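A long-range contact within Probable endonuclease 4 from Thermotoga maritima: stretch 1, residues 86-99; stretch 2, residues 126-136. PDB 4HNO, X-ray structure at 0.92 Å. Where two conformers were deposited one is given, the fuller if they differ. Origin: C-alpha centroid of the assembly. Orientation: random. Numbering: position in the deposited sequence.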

ATOM      1  N   ILE A  86      10.323  17.719 -11.605  1.00 11.96           N
ATOM      2  CA  ILE A  86       9.984  16.623 -10.719  1.00 11.28           C
ATOM      3  C   ILE A  86       8.793  15.858 -11.299  1.00  9.91           C
ATOM      4  O   ILE A  86       8.784  14.619 -11.298  1.00  9.49           O
ATOM      5  CB  ILE A  86       9.691  17.112  -9.284  1.00 12.18           C
ATOM      6  CG1 ILE A  86      10.955  17.680  -8.620  1.00 14.26           C
ATOM      7  CG2 ILE A  86       9.139  15.992  -8.446  1.00 11.82           C
ATOM      8  CD1 ILE A  86      10.731  18.246  -7.215  1.00 16.59           C
ATOM      9  N   TRP A  87       7.794  16.558 -11.813  1.00  9.37           N
ATOM     10  CA  TRP A  87       6.640  15.877 -12.375  1.00  8.90           C
ATOM     11  C   TRP A  87       7.045  14.959 -13.542  1.00  8.51           C
ATOM     12  O   TRP A  87       6.667  13.793 -13.588  1.00  8.63           O
ATOM     13  CB  TRP A  87       5.594  16.915 -12.793  1.00  9.45           C
ATOM     14  CG  TRP A  87       4.320  16.292 -13.246  1.00  9.30           C
ATOM     15  CD1 TRP A  87       3.272  15.946 -12.468  1.00 10.56           C
ATOM     16  CD2 TRP A  87       3.983  15.895 -14.569  1.00  9.47           C
ATOM     17  NE1 TRP A  87       2.301  15.357 -13.223  1.00 11.31           N
ATOM     18  CE2 TRP A  87       2.711  15.314 -14.522  1.00 10.36           C
ATOM     19  CE3 TRP A  87       4.641  15.983 -15.804  1.00 10.41           C
ATOM     20  CZ2 TRP A  87       2.061  14.841 -15.654  1.00 11.49           C
ATOM     21  CZ3 TRP A  87       4.008  15.495 -16.925  1.00 12.01           C
ATOM     22  CH2 TRP A  87       2.723  14.931 -16.844  1.00 12.41           C
ATOM     23  N   GLN A  88       7.804  15.498 -14.487  1.00  8.77           N
ATOM     24  CA  GLN A  88       8.210  14.693 -15.641  1.00  8.66           C
ATOM     25  C   GLN A  88       9.056  13.498 -15.242  1.00  8.08           C
ATOM     26  O   GLN A  88       8.853  12.390 -15.742  1.00  8.51           O
ATOM     27  CB  GLN A  88       8.992  15.521 -16.649  1.00  9.32           C
ATOM     28  CG  GLN A  88       8.166  16.526 -17.434  1.00 10.36           C
ATOM     29  CD  GLN A  88       8.943  16.964 -18.657  1.00 10.90           C
ATOM     30  OE1 GLN A  88       9.399  16.133 -19.435  1.00 13.30           O
ATOM     31  NE2 GLN A  88       9.119  18.258 -18.836  1.00 11.05           N
ATOM     32  N   LYS A  89      10.034  13.726 -14.374  1.00  8.15           N
ATOM     33  CA  LYS A  89      10.889  12.637 -13.966  1.00  8.25           C
ATOM     34  C   LYS A  89      10.109  11.579 -13.188  1.00  8.18           C
ATOM     35  O   LYS A  89      10.394  10.383 -13.279  1.00  8.35           O
ATOM     36  CB  LYS A  89      12.064  13.178 -13.160  1.00  9.49           C
ATOM     37  CG  LYS A  89      13.019  14.033 -14.001  1.00 10.60           C
ATOM     38  CD  LYS A  89      14.073  14.688 -13.119  1.00 14.66           C
ATOM     39  CE  LYS A  89      14.921  15.781 -13.791  1.00 17.59           C
ATOM     40  NZ  LYS A  89      15.450  15.463 -15.110  1.00 21.19           N
ATOM     41  N   SER A  90       9.122  12.026 -12.419  1.00  8.22           N
ATOM     42  CA  SER A  90       8.238  11.129 -11.686  1.00  8.77           C
ATOM     43  C   SER A  90       7.423  10.261 -12.633  1.00  8.59           C
ATOM     44  O   SER A  90       7.292   9.052 -12.410  1.00  9.09           O
ATOM     45  CB  SER A  90       7.305  11.940 -10.789  1.00  9.11           C
ATOM     46  OG  SER A  90       8.000  12.534  -9.711  1.00  9.42           O
ATOM     47  N   VAL A  91       6.868  10.855 -13.680  1.00  8.39           N
ATOM     48  CA  VAL A  91       6.122  10.081 -14.657  1.00  8.57           C
ATOM     49  C   VAL A  91       7.017   9.013 -15.284  1.00  7.73           C
ATOM     50  O   VAL A  91       6.625   7.849 -15.416  1.00  8.15           O
ATOM     51  CB  VAL A  91       5.521  11.006 -15.729  1.00  9.26           C
ATOM     52  CG1 VAL A  91       5.044  10.227 -16.949  1.00 10.16           C
ATOM     53  CG2 VAL A  91       4.403  11.841 -15.140  1.00 10.84           C
ATOM     54  N   GLU A  92       8.230   9.392 -15.676  1.00  7.73           N
ATOM     55  CA  GLU A  92       9.091   8.431 -16.342  1.00  7.89           C
ATOM     56  C   GLU A  92       9.542   7.326 -15.402  1.00  7.67           C
ATOM     57  O   GLU A  92       9.634   6.170 -15.804  1.00  8.25           O
ATOM     58  CB  GLU A  92      10.276   9.116 -17.016  1.00  8.52           C
ATOM     59  CG  GLU A  92       9.855  10.026 -18.166  1.00  9.72           C
ATOM     60  CD  GLU A  92       9.045   9.319 -19.240  1.00 11.18           C
ATOM     61  OE1 GLU A  92       9.441   8.205 -19.649  1.00 12.20           O
ATOM     62  OE2 GLU A  92       7.978   9.859 -19.639  1.00 15.88           O
ATOM     63  N   LEU A  93       9.827   7.659 -14.149  1.00  7.59           N
ATOM     64  CA  LEU A  93      10.232   6.624 -13.216  1.00  7.70           C
ATOM     65  C   LEU A  93       9.050   5.713 -12.879  1.00  7.33           C
ATOM     66  O   LEU A  93       9.225   4.511 -12.731  1.00  7.67           O
ATOM     67  CB  LEU A  93      10.865   7.215 -11.953  1.00  8.33           C
ATOM     68  CG  LEU A  93      11.404   6.183 -10.960  1.00  9.05           C
ATOM     69  CD1 LEU A  93      12.414   5.253 -11.578  1.00 10.79           C
ATOM     70  CD2 LEU A  93      11.978   6.902  -9.753  1.00 10.12           C
ATOM     71  N   LEU A  94       7.845   6.274 -12.785  1.00  7.83           N
ATOM     72  CA  LEU A  94       6.682   5.428 -12.524  1.00  7.83           C
ATOM     73  C   LEU A  94       6.430   4.468 -13.687  1.00  7.92           C
ATOM     74  O   LEU A  94       6.086   3.310 -13.451  1.00  8.12           O
ATOM     75  CB  LEU A  94       5.474   6.303 -12.220  1.00  8.89           C
ATOM     76  CG  LEU A  94       4.259   5.572 -11.668  1.00  9.37           C
ATOM     77  CD1 LEU A  94       4.551   4.815 -10.416  1.00 11.84           C
ATOM     78  CD2 LEU A  94       3.137   6.574 -11.406  1.00 11.54           C
ATOM     79  N   LYS A  95       6.625   4.917 -14.927  1.00  8.03           N
ATOM     80  CA  LYS A  95       6.531   3.999 -16.057  1.00  8.22           C
ATOM     81  C   LYS A  95       7.532   2.857 -15.902  1.00  7.54           C
ATOM     82  O   LYS A  95       7.204   1.697 -16.146  1.00  8.51           O
ATOM     83  CB  LYS A  95       6.789   4.699 -17.392  1.00  9.03           C
ATOM     84  CG  LYS A  95       5.732   5.646 -17.904  1.00 10.52           C
ATOM     85  CD  LYS A  95       6.196   6.413 -19.152  1.00 10.91           C
ATOM     86  CE  LYS A  95       5.209   7.445 -19.593  1.00 11.18           C
ATOM     87  NZ  LYS A  95       5.781   8.279 -20.675  1.00 12.86           N
ATOM     88  N   LYS A  96       8.769   3.190 -15.534  1.00  7.55           N
ATOM     89  CA  LYS A  96       9.772   2.159 -15.301  1.00  7.35           C
ATOM     90  C   LYS A  96       9.352   1.207 -14.174  1.00  7.04           C
ATOM     91  O   LYS A  96       9.507   0.004 -14.298  1.00  7.47           O
ATOM     92  CB  LYS A  96      11.129   2.812 -15.018  1.00  7.72           C
ATOM     93  CG  LYS A  96      12.190   1.878 -14.467  1.00  8.29           C
ATOM     94  CD  LYS A  96      12.514   0.626 -15.267  1.00  9.22           C
ATOM     95  CE  LYS A  96      13.046   0.874 -16.656  1.00  9.40           C
ATOM     96  NZ  LYS A  96      14.304   1.661 -16.619  1.00  9.30           N
ATOM     97  N   GLU A  97       8.792   1.746 -13.087  1.00  7.04           N
ATOM     98  CA  GLU A  97       8.334   0.858 -12.022  1.00  7.22           C
ATOM     99  C   GLU A  97       7.232  -0.076 -12.503  1.00  7.06           C
ATOM    100  O   GLU A  97       7.217  -1.243 -12.113  1.00  7.34           O
ATOM    101  CB  GLU A  97       7.862   1.682 -10.827  1.00  7.55           C
ATOM    102  CG  GLU A  97       8.978   2.404 -10.117  1.00  7.91           C
ATOM    103  CD  GLU A  97       8.460   3.166  -8.872  1.00  9.80           C
ATOM    104  OE1 GLU A  97       9.273   3.486  -7.995  1.00 10.47           O
ATOM    105  OE2 GLU A  97       7.231   3.430  -8.826  1.00 10.74           O
ATOM    106  N   VAL A  98       6.321   0.416 -13.330  1.00  7.33           N
ATOM    107  CA  VAL A  98       5.316  -0.467 -13.921  1.00  7.54           C
ATOM    108  C   VAL A  98       5.981  -1.573 -14.726  1.00  7.83           C
ATOM    109  O   VAL A  98       5.588  -2.733 -14.647  1.00  8.28           O
ATOM    110  CB  VAL A  98       4.312   0.340 -14.771  1.00  8.26           C
ATOM    111  CG1 VAL A  98       3.463  -0.590 -15.634  1.00  9.31           C
ATOM    112  CG2 VAL A  98       3.436   1.203 -13.871  1.00  9.21           C
ATOM    113  N   GLU A  99       7.002  -1.222 -15.507  1.00  7.85           N
ATOM    114  CA  GLU A  99       7.680  -2.217 -16.294  1.00  8.55           C
ATOM    115  C   GLU A  99       8.470  -3.209 -15.442  1.00  7.85           C
ATOM    116  O   GLU A  99       8.565  -4.385 -15.814  1.00  8.36           O
ATOM    117  CB  GLU A  99       8.493  -1.539 -17.373  1.00 10.88           C
ATOM    118  CG  GLU A  99       7.542  -0.853 -18.423  1.00 13.09           C
ATOM    119  CD  GLU A  99       6.566  -1.852 -19.129  1.00 14.22           C
ATOM    120  OE1 GLU A  99       7.054  -2.865 -19.680  1.00 15.33           O
ATOM    121  OE2 GLU A  99       5.335  -1.656 -19.127  1.00 19.59           O
ATOM    122  N   ASP A 126      -5.336  17.327 -10.548  1.00  8.77           N
ATOM    123  CA  ASP A 126      -5.275  17.283 -12.001  1.00  8.94           C
ATOM    124  C   ASP A 126      -3.886  16.849 -12.477  1.00  8.66           C
ATOM    125  O   ASP A 126      -3.781  16.114 -13.468  1.00  8.89           O
ATOM    126  CB  ASP A 126      -5.666  18.624 -12.613  1.00  9.76           C
ATOM    127  CG  ASP A 126      -7.166  18.871 -12.621  1.00 12.08           C
ATOM    128  OD1 ASP A 126      -7.544  20.045 -12.785  1.00 15.19           O
ATOM    129  OD2 ASP A 126      -7.948  17.918 -12.461  1.00 13.19           O
ATOM    130  N   ARG A 127      -2.824  17.275 -11.808  1.00  8.26           N
ATOM    131  CA  ARG A 127      -1.479  16.846 -12.186  1.00  8.09           C
ATOM    132  C   ARG A 127      -1.303  15.349 -11.951  1.00  8.12           C
ATOM    133  O   ARG A 127      -0.650  14.674 -12.752  1.00  8.06           O
ATOM    134  CB  ARG A 127      -0.395  17.642 -11.447  1.00  8.79           C
ATOM    135  CG  ARG A 127      -0.258  19.077 -11.945  1.00  9.75           C
ATOM    136  CD  ARG A 127       0.964  19.782 -11.391  1.00 11.01           C
ATOM    137  NE  ARG A 127       0.919  19.975  -9.958  1.00 11.42           N
ATOM    138  CZ  ARG A 127       0.427  21.051  -9.349  1.00 10.87           C
ATOM    139  NH1 ARG A 127       0.481  21.119  -8.027  1.00 11.71           N
ATOM    140  NH2 ARG A 127      -0.117  22.058 -10.046  1.00 11.93           N
ATOM    141  N   ILE A 128      -1.855  14.836 -10.859  1.00  7.73           N
ATOM    142  CA  ILE A 128      -1.768  13.401 -10.581  1.00  7.69           C
ATOM    143  C   ILE A 128      -2.500  12.632 -11.684  1.00  7.73           C
ATOM    144  O   ILE A 128      -1.993  11.643 -12.212  1.00  8.35           O
ATOM    145  CB  ILE A 128      -2.340  13.059  -9.216  1.00  7.94           C
ATOM    146  CG1 ILE A 128      -1.505  13.675  -8.100  1.00  8.24           C
ATOM    147  CG2 ILE A 128      -2.408  11.532  -9.050  1.00  8.52           C
ATOM    148  CD1 ILE A 128      -2.227  13.687  -6.767  1.00  9.04           C
ATOM    149  N   VAL A 129      -3.704  13.068 -12.029  1.00  7.95           N
ATOM    150  CA  VAL A 129      -4.470  12.432 -13.084  1.00  8.31           C
ATOM    151  C   VAL A 129      -3.703  12.446 -14.396  1.00  8.15           C
ATOM    152  O   VAL A 129      -3.618  11.431 -15.098  1.00  8.59           O
ATOM    153  CB  VAL A 129      -5.837  13.118 -13.238  1.00  8.79           C
ATOM    154  CG1 VAL A 129      -6.561  12.649 -14.475  1.00 10.08           C
ATOM    155  CG2 VAL A 129      -6.691  12.872 -11.979  1.00  9.35           C
ATOM    156  N   ARG A 130      -3.134  13.597 -14.740  1.00  8.27           N
ATOM    157  CA  ARG A 130      -2.386  13.704 -15.986  1.00  8.56           C
ATOM    158  C   ARG A 130      -1.219  12.710 -15.982  1.00  8.75           C
ATOM    159  O   ARG A 130      -0.933  12.065 -16.980  1.00  9.00           O
ATOM    160  CB  ARG A 130      -1.900  15.152 -16.169  1.00  9.95           C
ATOM    161  CG  ARG A 130      -1.249  15.433 -17.495  1.00 13.47           C
ATOM    162  CD  ARG A 130      -0.843  16.890 -17.631  1.00 15.29           C
ATOM    163  NE  ARG A 130      -0.374  17.139 -18.986  1.00 18.39           N
ATOM    164  CZ  ARG A 130      -0.138  18.331 -19.512  1.00 19.29           C
ATOM    165  NH1 ARG A 130      -0.311  19.430 -18.795  1.00 19.01           N
ATOM    166  NH2 ARG A 130       0.284  18.421 -20.768  1.00 23.55           N
ATOM    167  N   GLY A 131      -0.529  12.622 -14.854  1.00  8.42           N
ATOM    168  CA  GLY A 131       0.590  11.707 -14.733  1.00  8.61           C
ATOM    169  C   GLY A 131       0.178  10.246 -14.808  1.00  8.07           C
ATOM    170  O   GLY A 131       0.819   9.451 -15.513  1.00  8.41           O
ATOM    171  N   LEU A 132      -0.884   9.895 -14.092  1.00  7.86           N
ATOM    172  CA  LEU A 132      -1.397   8.539 -14.170  1.00  7.98           C
ATOM    173  C   LEU A 132      -1.838   8.190 -15.580  1.00  7.96           C
ATOM    174  O   LEU A 132      -1.612   7.075 -16.034  1.00  8.40           O
ATOM    175  CB  LEU A 132      -2.542   8.334 -13.191  1.00  8.05           C
ATOM    176  CG  LEU A 132      -2.150   8.326 -11.720  1.00  8.83           C
ATOM    177  CD1 LEU A 132      -3.398   8.268 -10.853  1.00  9.93           C
ATOM    178  CD2 LEU A 132      -1.207   7.175 -11.401  1.00 10.84           C
ATOM    179  N   ASN A 133      -2.451   9.132 -16.284  1.00  8.01           N
ATOM    180  CA  ASN A 133      -2.817   8.851 -17.664  1.00  8.22           C
ATOM    181  C   ASN A 133      -1.582   8.590 -18.518  1.00  8.24           C
ATOM    182  O   ASN A 133      -1.579   7.670 -19.333  1.00  8.71           O
ATOM    183  CB  ASN A 133      -3.639   9.989 -18.253  1.00  8.84           C
ATOM    184  CG  ASN A 133      -5.068   9.994 -17.810  1.00  9.07           C
ATOM    185  OD1 ASN A 133      -5.634   8.958 -17.464  1.00  9.47           O
ATOM    186  ND2 ASN A 133      -5.675  11.169 -17.845  1.00 10.77           N
ATOM    187  N   GLU A 134      -0.530   9.383 -18.356  1.00  8.27           N
ATOM    188  CA  GLU A 134       0.663   9.154 -19.151  0.75  8.47           C
ATOM    189  C   GLU A 134       1.255   7.781 -18.852  1.00  8.42           C
ATOM    190  O   GLU A 134       1.725   7.090 -19.758  1.00  9.98           O
ATOM    191  CB  GLU A 134       1.712  10.235 -18.910  0.75  9.24           C
ATOM    192  CG  GLU A 134       1.330  11.547 -19.483  0.75 11.26           C
ATOM    193  CD  GLU A 134       0.955  11.434 -20.949  0.75 19.98           C
ATOM    194  OE1 GLU A 134       1.786  10.921 -21.734  0.75 16.85           O
ATOM    195  OE2 GLU A 134      -0.182  11.811 -21.318  0.75 31.80           O
ATOM    196  N   VAL A 135       1.237   7.366 -17.595  1.00  7.78           N
ATOM    197  CA  VAL A 135       1.781   6.063 -17.241  1.00  7.71           C
ATOM    198  C   VAL A 135       0.890   4.933 -17.746  1.00  7.68           C
ATOM    199  O   VAL A 135       1.357   4.008 -18.421  1.00  8.23           O
ATOM    200  CB  VAL A 135       2.001   5.965 -15.732  1.00  8.19           C
ATOM    201  CG1 VAL A 135       2.409   4.570 -15.312  1.00  8.92           C
ATOM    202  CG2 VAL A 135       3.030   7.005 -15.273  1.00  9.40           C
ATOM    203  N   LEU A 136      -0.391   4.988 -17.398  1.00  7.53           N
ATOM    204  CA  LEU A 136      -1.298   3.894 -17.737  1.00  7.34           C
ATOM    205  C   LEU A 136      -1.484   3.773 -19.243  1.00  7.61           C
ATOM    206  O   LEU A 136      -1.571   2.666 -19.765  1.00  8.29           O
ATOM    207  CB  LEU A 136      -2.626   4.076 -17.020  1.00  8.16           C
ATOM    208  CG  LEU A 136      -2.542   3.913 -15.501  1.00  8.73           C
ATOM    209  CD1 LEU A 136      -3.865   4.325 -14.887  1.00 10.45           C
ATOM    210  CD2 LEU A 136      -2.159   2.503 -15.089  1.00  9.92           C
TER

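Two helices of one chain pack here with their N-to-C directions 40° apart and their axes 9.2 Å apart at closest approach, burying 480 Å² in all. Read along the first helix, the contact falls on W87, V91, L94, K95 and V98: steps of three and four residues, with the adjacent pair L94 and K95 both used, as expected for one side of a helix.

W87 gives the contact its one hydrogen bond between the helices. Its CB points toward the second helix, and with chi1 at t the indole reaches across so that W87 NE1 donates to R127 O at 3.1 Å, with an N-H...O angle of 159°. That carbonyl is already engaged within its own helix, where G131 N donates to R127 O at 2.9 Å; the indole thus adds a second donor to an oxygen in regular helical use. The approach is made by the ring edge: R127 O and G131 N both lie near the indole plane, and W87 CZ2 comes within 3.5 Å of G131 N. R130 extends alongside, its CG 3.8 Å from W87 CZ2, so the aliphatic part of an otherwise exposed arginine packs beside the indole.

S90, between two contact positions, takes no part; its hydroxyl turns back to its own helix, S90 OG donating to I86 O at 2.7 Å.

One turn on from W87, V91 faces G131, with V91 CA and G131 CA 5.8 Å apart. V91 CG2 rests 3.8 Å from G131 CA, so the valine methyl and the indole edge both approach the glycine closely. At G131 an ideally placed CB would lie 3.5 Å from both V91 CG2 and W87 NE1, which is tight, so the bare backbone fits this spot comfortably. V91 CG1, meanwhile, lies 3.9 Å from E134 CB, an apolar contact with the base of a charged side chain.

From V91 onward the contact is organised around V135, a knob in the hole formed by V91, L94, K95 and V98. V135 CG2 sits 3.7 Å from V91 O, against backbone as well as side chains. L94 CD2 approaches V135 CG2 at 3.9 Å and, more loosely, L132 CD2 at 4.4 Å; the CB of L132 points away, but the end of its side chain comes back nearer the first helix.

K95 shows how a lysine can line such a hole. K95 CA is 5.3 Å from V135 CA, and K95 CG packs 4.0 Å from V135 CG2, so the methylene stem supplies apolar surface. Farther out, K95 CE passes 3.5 Å from E134 O. The charge is settled within the first helix: K95 NZ forms a salt bridge with E92 OE2 at 2.9 Å, one turn back.

V98 completes the hole, its CG2 3.8 Å from V135 CG1. The rules are legible: a glycine is consistent with the close approach of an indole edge and a valine, and a compact valine sits where four residues make a socket.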